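Local structure of phenylalanine ammonia-lyase (Rhodosporidium toruloides, 1Y2M) at residues 53-57 with 74-80; 140-144 with 201-205; 553-557 with 570-574; 641-645 with 676-680. The protein catalyses the non-oxidative deamination of L-phenylalanine and L-tyrosine to trans-cinnamate and p-coumarate, the commitment step of phenylpropanoid metabolism. All blocks are in the same frame, centred on the assembly; numbering follows the deposited sequence.

Overall arrangement
The four contacts follow one another along the chain and none touches another. Contacts 1 and 2 are the closest pair, with centres 26 Å apart and nearest atoms about 11 Å apart. Contact 3 lies at the far end of the elongated, largely helical subunit, its centre 78 Å from that of contact 2 and on the other side of the chain's centre. Contact 4 lies on the same side as contact 3, their centres 32 Å apart. Contacts 2 and 4 both meet the second subunit of the homotetramer. Contact 4 comes closest to an annotated site: the side chain of Arg-678 is about 11 Å from that of Lys-468, which binds cinnamate.

Contact 1: residues 53-57 with 74-80; sequences AAPTD and SAARKGR
Ser-74 OG, packed beside the carbonyl of Pro-55, receives a nearly straight hydrogen bond from Arg-80 NH1 (3.0 Å, 164° at the hydrogen) and is also bonded to the carbonyl oxygen of Asp-71. The bond from Arg-80 lies in the guanidinium plane, so it fixes the rotation of that group. The carboxylate of Asp-71 forms a salt bridge with the same NH1, and NE is bonded to the carbonyl oxygen of Ser-58, which gives the arginine polar partners at NE and at NH1.

With its edge held in this way, the guanidinium turns a face to Pro-55. Pro-55 CB stands 3.5 Å above the plane, offset toward the rim, and CG is 3.5 Å from Arg-80 NH2; the ring runs alongside the arginine and points the same way. Pro-55 O also sits over the guanidinium, 3.3 Å from Arg-80 NE, but at an angle too poor for a hydrogen bond. The arginine chain, extended from CG to NE, runs along Pro-55 and Thr-56, with CD near Pro-55 O and CB and CG near Thr-56 O; at its root Arg-80 CA makes a CA-H...O contact with Thr-56 O (3.4 Å). Farther out, Thr-56 CG2 lies against Lys-78 CB at 3.6 Å, and the bend of the lysine at chi2 (-71°) leads its amine away.

Helix 69-77 ends here and Gly-79 takes a positive phi. Segment 53-57, just before strand 60-62, packs against the end of the helix and the turn into strand 82-84, within a beta-alpha-beta crossover between these two parallel strands.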
# COMPACT_ATOMS: atom_id res chain seq x y z
N ALA B 53 18.88 31.20 -6.22
CA ALA B 53 19.99 32.10 -6.55
C ALA B 53 21.00 31.47 -7.53
O ALA B 53 21.93 32.14 -7.96
CB ALA B 53 20.71 32.52 -5.27
N ALA B 54 20.86 30.19 -7.87
CA ALA B 54 21.78 29.56 -8.83
C ALA B 54 21.79 30.38 -10.13
O ALA B 54 20.72 30.67 -10.66
CB ALA B 54 21.36 28.16 -9.12
N PRO B 55 22.98 30.78 -10.62
CA PRO B 55 23.11 31.43 -11.95
C PRO B 55 22.45 30.62 -13.05
O PRO B 55 22.46 29.39 -12.98
CB PRO B 55 24.62 31.49 -12.18
CG PRO B 55 25.22 31.42 -10.87
CD PRO B 55 24.29 30.65 -9.96
N THR B 56 21.88 31.28 -14.05
CA THR B 56 21.41 30.55 -15.25
C THR B 56 22.19 30.90 -16.53
O THR B 56 22.09 30.20 -17.55
CB THR B 56 19.93 30.77 -15.50
OG1 THR B 56 19.69 32.18 -15.70
CG2 THR B 56 19.11 30.23 -14.33
N ASP B 57 22.96 31.97 -16.46
CA ASP B 57 23.65 32.51 -17.64
C ASP B 57 25.12 32.10 -17.63
O ASP B 57 25.69 31.75 -18.68
CB ASP B 57 23.52 34.05 -17.64
CG ASP B 57 23.95 34.69 -16.31
OD1 ASP B 57 23.78 34.04 -15.23
OD2 ASP B 57 24.46 35.83 -16.32
N SER B 74 19.38 24.33 -12.51
CA SER B 74 19.70 25.36 -13.53
C SER B 74 20.15 24.77 -14.85
O SER B 74 19.76 25.22 -15.93
CB SER B 74 20.72 26.37 -13.04
OG SER B 74 22.00 25.80 -12.75
N ALA B 75 20.97 23.71 -14.79
CA ALA B 75 21.46 23.05 -16.02
C ALA B 75 20.33 22.24 -16.66
O ALA B 75 20.18 22.26 -17.87
CB ALA B 75 22.60 22.14 -15.67
N ALA B 76 19.54 21.55 -15.85
CA ALA B 76 18.48 20.69 -16.38
C ALA B 76 17.34 21.47 -17.04
O ALA B 76 16.87 21.10 -18.12
CB ALA B 76 17.89 19.82 -15.29
N ARG B 77 16.85 22.49 -16.33
CA ARG B 77 15.67 23.28 -16.73
C ARG B 77 15.89 24.63 -17.35
O ARG B 77 15.00 25.15 -18.06
CB ARG B 77 14.85 23.56 -15.51
CG ARG B 77 14.13 22.37 -15.04
CD ARG B 77 12.96 22.82 -14.09
NE ARG B 77 12.26 21.61 -13.71
CZ ARG B 77 11.64 21.40 -12.56
NH1 ARG B 77 11.64 22.31 -11.59
NH2 ARG B 77 11.03 20.25 -12.37
N LYS B 78 17.00 25.29 -17.04
CA LYS B 78 17.19 26.68 -17.45
C LYS B 78 18.25 26.92 -18.52
O LYS B 78 18.64 28.07 -18.79
CB LYS B 78 17.51 27.58 -16.25
CG LYS B 78 16.61 27.42 -15.04
CD LYS B 78 15.26 27.97 -15.30
CE LYS B 78 14.40 27.94 -14.04
NZ LYS B 78 13.22 28.80 -14.26
N GLY B 79 18.72 25.85 -19.15
CA GLY B 79 19.69 25.96 -20.22
C GLY B 79 21.05 26.52 -19.86
O GLY B 79 21.78 26.99 -20.74
N ARG B 80 21.42 26.45 -18.60
CA ARG B 80 22.71 26.97 -18.19
C ARG B 80 23.84 26.23 -18.83
O ARG B 80 23.80 24.99 -18.87
CB ARG B 80 22.88 26.80 -16.70
CG ARG B 80 24.12 27.50 -16.17
CD ARG B 80 24.09 27.35 -14.71
NE ARG B 80 25.21 28.00 -14.04
CZ ARG B 80 25.44 27.84 -12.75
NH1 ARG B 80 24.60 27.10 -12.00
NH2 ARG B 80 26.49 28.41 -12.19

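Contact 2: residues 140-144 with 201-205; sequences CGVLP and PIVPL
Leu-143 and Pro-204 meet in a buried apolar contact between two loops of the PAL/histidase fold. One follows helix 125-138; the other leaves strand 200-201 and runs on toward Ala-211 and Gly-213, the ends of the imidazolinone cross-link. Leu-143 carries much of the packing. Its CG, anti to the carbonyl carbon (chi1 -74°), comes over to Pro-204, and chi2 of 168° sets the two methyls against Ile-202 and Pro-204: CD2 rests on Pro-204 CA and also on Ile-202 CG2, both at 3.8 Å, with CD1 beside it at 3.9 Å from the same isoleucine methyl. The leucine crosses the proline at about a right angle, its CG 3.9 Å from Pro-204 CG. Ile-202 offers CG2, the branch anti to its backbone N, and its longer branch leads away from the contact.

Val-142 points away from segment 201-205 and packs on Leu-522 of the second subunit, where Leu-143 N also bonds to Ser-696 OG of that subunit. Tyr-220 of helix 215-225 touches Pro-204 and hydrogen-bonds to Gly-141 N, tying both loops to one helix. The proline ring lies against the backbone of the opposing loop: its CB is 3.7 Å from Val-142 O, and its CG reaches Gly-141 CA, also at 3.7 Å.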
# COMPACT_ATOMS: atom_id res chain seq x y z
N CYS B 140 17.47 -1.71 -24.54
CA CYS B 140 16.42 -2.70 -24.55
C CYS B 140 15.07 -2.20 -24.10
O CYS B 140 14.16 -3.02 -23.86
CB CYS B 140 16.82 -3.82 -23.62
SG CYS B 140 17.04 -3.43 -21.89
N GLY B 141 14.91 -0.87 -24.07
CA GLY B 141 13.66 -0.25 -23.59
C GLY B 141 12.76 0.10 -24.74
O GLY B 141 13.18 0.10 -25.89
N VAL B 142 11.54 0.49 -24.38
CA VAL B 142 10.49 0.76 -25.34
C VAL B 142 10.31 2.26 -25.57
O VAL B 142 10.20 3.06 -24.64
CB VAL B 142 9.17 0.08 -24.88
CG1 VAL B 142 7.98 0.58 -25.67
CG2 VAL B 142 9.32 -1.40 -24.87
N LEU B 143 10.28 2.59 -26.86
CA LEU B 143 10.07 3.93 -27.38
C LEU B 143 9.20 3.82 -28.63
O LEU B 143 9.16 2.75 -29.26
CB LEU B 143 11.43 4.51 -27.76
CG LEU B 143 12.35 4.95 -26.64
CD1 LEU B 143 13.73 5.22 -27.23
CD2 LEU B 143 11.78 6.17 -25.92
N PRO B 144 8.51 4.91 -29.06
CA PRO B 144 7.72 4.83 -30.26
C PRO B 144 8.58 4.49 -31.46
O PRO B 144 9.70 5.00 -31.59
CB PRO B 144 7.16 6.27 -30.44
CG PRO B 144 7.62 7.04 -29.34
CD PRO B 144 8.45 6.23 -28.41
N PRO B 201 19.32 13.14 -25.58
CA PRO B 201 18.97 11.81 -25.97
C PRO B 201 17.54 11.44 -25.63
O PRO B 201 17.03 11.81 -24.59
CB PRO B 201 19.96 10.95 -25.20
CG PRO B 201 21.18 11.79 -25.06
CD PRO B 201 20.60 13.18 -24.82
N ILE B 202 16.93 10.68 -26.52
CA ILE B 202 15.61 10.14 -26.30
C ILE B 202 15.83 8.81 -25.58
O ILE B 202 16.50 7.90 -26.11
CB ILE B 202 14.86 9.94 -27.64
CG1 ILE B 202 14.59 11.26 -28.30
CG2 ILE B 202 13.58 9.14 -27.45
CD1 ILE B 202 13.76 12.22 -27.50
N VAL B 203 15.31 8.70 -24.36
CA VAL B 203 15.61 7.57 -23.51
C VAL B 203 14.29 6.99 -23.03
O VAL B 203 13.39 7.72 -22.67
CB VAL B 203 16.43 8.08 -22.29
CG1 VAL B 203 16.78 6.96 -21.30
CG2 VAL B 203 17.68 8.85 -22.71
N PRO B 204 14.16 5.66 -23.03
CA PRO B 204 12.93 5.07 -22.50
C PRO B 204 12.65 5.47 -21.05
O PRO B 204 13.55 5.58 -20.24
CB PRO B 204 13.22 3.55 -22.56
CG PRO B 204 14.25 3.42 -23.66
CD PRO B 204 15.12 4.64 -23.49
N LEU B 205 11.37 5.59 -20.72
CA LEU B 205 10.91 5.98 -19.38
C LEU B 205 11.20 4.86 -18.41
O LEU B 205 11.59 5.06 -17.25
CB LEU B 205 9.40 6.17 -19.39
CG LEU B 205 8.75 6.58 -18.07
CD1 LEU B 205 9.36 7.84 -17.53
CD2 LEU B 205 7.29 6.78 -18.27

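Contact 3: residues 553-557 with 570-574; sequences VSLID and RDELV
Arg-570 reaches across from the first turn of its helix to grip the carboxylate of Asp-557. From CB the chain sets out with CG anti to the backbone N (chi1 -179°) and stays extended to NE. CB and CG meet nothing of segment 553-557; the first contact is CD, 3.6 Å from Asp-557 OD1. NE then donates to the same OD1 at 2.7 Å in a nearly straight bond. At the tip, NH2 donates to Asp-557 OD2 over 3.2 Å and also lies 3.6 Å from Val-553 CG1. Both oxygens use their syn lone pairs, one for each nitrogen. The result is a side-on, two-bond salt bridge with carboxylate and guanidinium nearly coplanar (17° between planes), a geometry that holds both groups against rotation.

Beside this bridge the interface is apolar. Val-553 CG2 meets Val-574 CG1 at 4.0 Å, and Ile-556 spans two partners, its CG2 on Leu-573 CD2 (3.9 Å) and its CD1 on Val-574 CG2. Met-564 in the connecting loop touches Ile-556, Leu-573 and Arg-570, while Trp-625 of helix 619-646 packs on Ile-556. The segment axes approach to 11.1 Å with their directions 129° apart. This is a helical hairpin, in which helix 506-560 turns back through the loop holding Met-564 into helix 570-587.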
# COMPACT_ATOMS: atom_id res chain seq x y z
N VAL B 553 -27.50 51.39 15.05
CA VAL B 553 -27.67 52.37 16.12
C VAL B 553 -28.69 53.42 15.69
O VAL B 553 -29.59 53.81 16.45
CB VAL B 553 -26.32 53.00 16.50
CG1 VAL B 553 -26.52 54.11 17.52
CG2 VAL B 553 -25.37 51.92 17.03
N SER B 554 -28.51 53.94 14.48
CA SER B 554 -29.35 55.01 13.97
C SER B 554 -30.81 54.62 13.86
O SER B 554 -31.71 55.38 14.24
CB SER B 554 -28.83 55.44 12.61
OG SER B 554 -29.75 56.33 12.00
N LEU B 555 -31.05 53.41 13.34
CA LEU B 555 -32.43 52.92 13.18
C LEU B 555 -33.07 52.67 14.54
O LEU B 555 -34.24 52.96 14.74
CB LEU B 555 -32.47 51.64 12.34
CG LEU B 555 -32.40 51.90 10.83
CD1 LEU B 555 -31.99 50.63 10.08
CD2 LEU B 555 -33.71 52.46 10.29
N ILE B 556 -32.29 52.12 15.47
CA ILE B 556 -32.75 51.95 16.85
C ILE B 556 -33.13 53.31 17.46
O ILE B 556 -34.14 53.45 18.15
CB ILE B 556 -31.68 51.23 17.70
CG1 ILE B 556 -31.72 49.72 17.47
CG2 ILE B 556 -31.83 51.53 19.18
CD1 ILE B 556 -30.64 48.96 18.22
N ASP B 557 -32.30 54.32 17.22
CA ASP B 557 -32.63 55.65 17.76
C ASP B 557 -33.88 56.22 17.14
O ASP B 557 -34.76 56.77 17.84
CB ASP B 557 -31.48 56.63 17.53
CG ASP B 557 -30.35 56.40 18.48
OD1 ASP B 557 -30.57 55.75 19.53
OD2 ASP B 557 -29.24 56.89 18.18
N ARG B 570 -30.84 51.84 26.39
CA ARG B 570 -30.21 51.97 25.06
C ARG B 570 -28.91 51.18 24.89
O ARG B 570 -28.75 50.44 23.90
CB ARG B 570 -30.00 53.43 24.71
CG ARG B 570 -29.36 53.64 23.35
CD ARG B 570 -29.57 55.07 22.90
NE ARG B 570 -28.87 55.43 21.66
CZ ARG B 570 -27.57 55.77 21.58
NH1 ARG B 570 -26.77 55.69 22.63
NH2 ARG B 570 -27.07 56.12 20.41
N ASP B 571 -27.96 51.34 25.81
CA ASP B 571 -26.72 50.53 25.80
C ASP B 571 -27.05 49.06 25.73
O ASP B 571 -26.52 48.34 24.89
CB ASP B 571 -25.93 50.73 27.10
CG ASP B 571 -24.87 51.76 26.97
OD1 ASP B 571 -25.00 52.63 26.07
OD2 ASP B 571 -23.91 51.70 27.80
N GLU B 572 -27.92 48.61 26.62
CA GLU B 572 -28.27 47.21 26.66
C GLU B 572 -28.85 46.75 25.31
O GLU B 572 -28.52 45.67 24.81
CB GLU B 572 -29.30 46.94 27.77
CG GLU B 572 -29.57 45.48 27.99
CD GLU B 572 -30.72 45.17 28.95
OE1 GLU B 572 -31.32 46.10 29.56
OE2 GLU B 572 -31.02 43.97 29.08
N LEU B 573 -29.75 47.56 24.76
CA LEU B 573 -30.43 47.14 23.53
C LEU B 573 -29.46 47.02 22.37
O LEU B 573 -29.49 46.05 21.60
CB LEU B 573 -31.54 48.11 23.14
CG LEU B 573 -32.36 47.64 21.91
CD1 LEU B 573 -33.14 46.38 22.26
CD2 LEU B 573 -33.29 48.69 21.37
N VAL B 574 -28.63 48.05 22.19
CA VAL B 574 -27.67 48.04 21.08
C VAL B 574 -26.75 46.84 21.21
O VAL B 574 -26.47 46.13 20.22
CB VAL B 574 -26.83 49.32 21.03
CG1 VAL B 574 -25.76 49.17 19.96
CG2 VAL B 574 -27.68 50.50 20.73

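Contact 4: residues 641-645 with 676-680; sequences RETFW and KARRG
Trp-645 and Arg-679 form the tightly packed half of this contact. Arg-679 CD stands 3.4 Å from the centroid of the five-membered indole ring, only 3° off its normal, in a CH-pi contact. Farther along the extended arginine chain, NE lies 3.2 Å from Trp-645 CD1, with guanidinium and indole planes 9° apart. On the opposite face Phe-644 stands edge-on, its CD2 over the middle of the indole, so the ring is held between the two side chains. Its rim abuts the loop backbone: Trp-645 CZ3 is 3.5 Å from Ala-677 O, and CH2 is as close to Ala-677 CB.

Toward solvent the packing gives way to charge. Exposed Glu-642, bent at chi2, brings a single oxygen to the arginine's tip; OE2 accepts from Arg-679 NH1 at 2.8 Å and NH2 at 2.9 Å. Both bonds lie in the guanidinium plane but reach OE2 from the same face of the carboxylate, 34° out of its plane. Arg-679 has a second acidic partner, Glu-459, which forms a salt bridge with its NE.

Arg-678 turns away to a salt bridge with Glu-136 of the second subunit. The contact thus joins the end of helix 619-646 to the loop between helices 662-672 and 681-684, while Phe-644 and Ala-677 both rest on Asp-536 of the long helix 506-560.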
# COMPACT_ATOMS: atom_id res chain seq x y z
N ARG B 641 -21.36 45.47 -2.47
CA ARG B 641 -21.00 44.59 -3.55
C ARG B 641 -20.72 45.37 -4.84
O ARG B 641 -19.71 45.14 -5.50
CB ARG B 641 -22.11 43.62 -3.84
CG ARG B 641 -22.18 42.58 -2.78
CD ARG B 641 -23.50 41.82 -2.92
NE ARG B 641 -23.60 40.62 -2.09
CZ ARG B 641 -24.70 39.87 -2.05
NH1 ARG B 641 -25.76 40.18 -2.77
NH2 ARG B 641 -24.71 38.77 -1.33
N GLU B 642 -21.59 46.32 -5.19
CA GLU B 642 -21.37 47.07 -6.43
C GLU B 642 -20.08 47.87 -6.37
O GLU B 642 -19.35 47.93 -7.37
CB GLU B 642 -22.54 47.99 -6.76
CG GLU B 642 -23.56 47.37 -7.58
CD GLU B 642 -22.99 46.73 -8.83
OE1 GLU B 642 -22.24 47.38 -9.59
OE2 GLU B 642 -23.31 45.56 -9.05
N THR B 643 -19.77 48.43 -5.20
CA THR B 643 -18.54 49.19 -5.04
C THR B 643 -17.33 48.28 -5.32
O THR B 643 -16.42 48.68 -6.06
CB THR B 643 -18.44 49.78 -3.66
OG1 THR B 643 -19.47 50.75 -3.50
CG2 THR B 643 -17.08 50.40 -3.43
N PHE B 644 -17.32 47.05 -4.78
CA PHE B 644 -16.29 46.07 -5.11
C PHE B 644 -16.22 45.74 -6.59
O PHE B 644 -15.15 45.77 -7.19
CB PHE B 644 -16.57 44.77 -4.33
CG PHE B 644 -15.59 43.66 -4.59
CD1 PHE B 644 -14.40 43.59 -3.90
CD2 PHE B 644 -15.90 42.64 -5.48
CE1 PHE B 644 -13.50 42.56 -4.12
CE2 PHE B 644 -15.00 41.59 -5.73
CZ PHE B 644 -13.79 41.56 -5.06
N TRP B 645 -17.34 45.34 -7.17
CA TRP B 645 -17.28 44.76 -8.52
C TRP B 645 -17.11 45.79 -9.62
O TRP B 645 -16.69 45.45 -10.73
CB TRP B 645 -18.52 43.94 -8.82
CG TRP B 645 -18.57 42.67 -8.03
CD1 TRP B 645 -19.39 42.40 -6.99
CD2 TRP B 645 -17.74 41.51 -8.21
NE1 TRP B 645 -19.13 41.16 -6.51
CE2 TRP B 645 -18.13 40.58 -7.24
CE3 TRP B 645 -16.71 41.16 -9.11
CZ2 TRP B 645 -17.54 39.33 -7.13
CZ3 TRP B 645 -16.11 39.91 -8.96
CH2 TRP B 645 -16.56 39.00 -8.03
N LYS B 676 -9.30 36.63 -11.33
CA LYS B 676 -10.16 37.59 -10.64
C LYS B 676 -11.13 36.82 -9.73
O LYS B 676 -11.47 35.64 -9.94
CB LYS B 676 -10.94 38.45 -11.63
CG LYS B 676 -10.07 39.28 -12.60
CD LYS B 676 -8.90 40.07 -11.89
CE LYS B 676 -8.05 41.05 -12.73
NZ LYS B 676 -7.27 40.34 -13.71
N ALA B 677 -11.64 37.52 -8.74
CA ALA B 677 -12.84 37.05 -8.04
C ALA B 677 -13.95 36.78 -9.08
O ALA B 677 -13.99 37.42 -10.14
CB ALA B 677 -13.30 38.07 -7.07
N ARG B 678 -14.86 35.88 -8.74
CA ARG B 678 -15.92 35.45 -9.64
C ARG B 678 -17.27 35.80 -9.08
O ARG B 678 -17.65 35.37 -7.96
CB ARG B 678 -15.88 33.94 -9.86
CG ARG B 678 -16.79 33.49 -11.00
CD ARG B 678 -16.86 31.97 -11.11
NE ARG B 678 -17.50 31.60 -12.39
CZ ARG B 678 -16.85 31.48 -13.55
NH1 ARG B 678 -15.53 31.59 -13.63
NH2 ARG B 678 -17.54 31.21 -14.64
N ARG B 679 -18.02 36.58 -9.82
CA ARG B 679 -19.31 37.06 -9.32
C ARG B 679 -20.45 36.11 -9.51
O ARG B 679 -21.33 36.07 -8.69
CB ARG B 679 -19.70 38.37 -9.97
CG ARG B 679 -20.81 39.07 -9.25
CD ARG B 679 -20.96 40.53 -9.57
NE ARG B 679 -21.87 41.21 -8.65
CZ ARG B 679 -22.27 42.48 -8.75
NH1 ARG B 679 -21.81 43.29 -9.73
NH2 ARG B 679 -23.10 42.96 -7.83
N GLY B 680 -20.42 35.30 -10.59
CA GLY B 680 -21.42 34.26 -10.79
C GLY B 680 -22.10 34.35 -12.14
O GLY B 680 -22.62 35.41 -12.52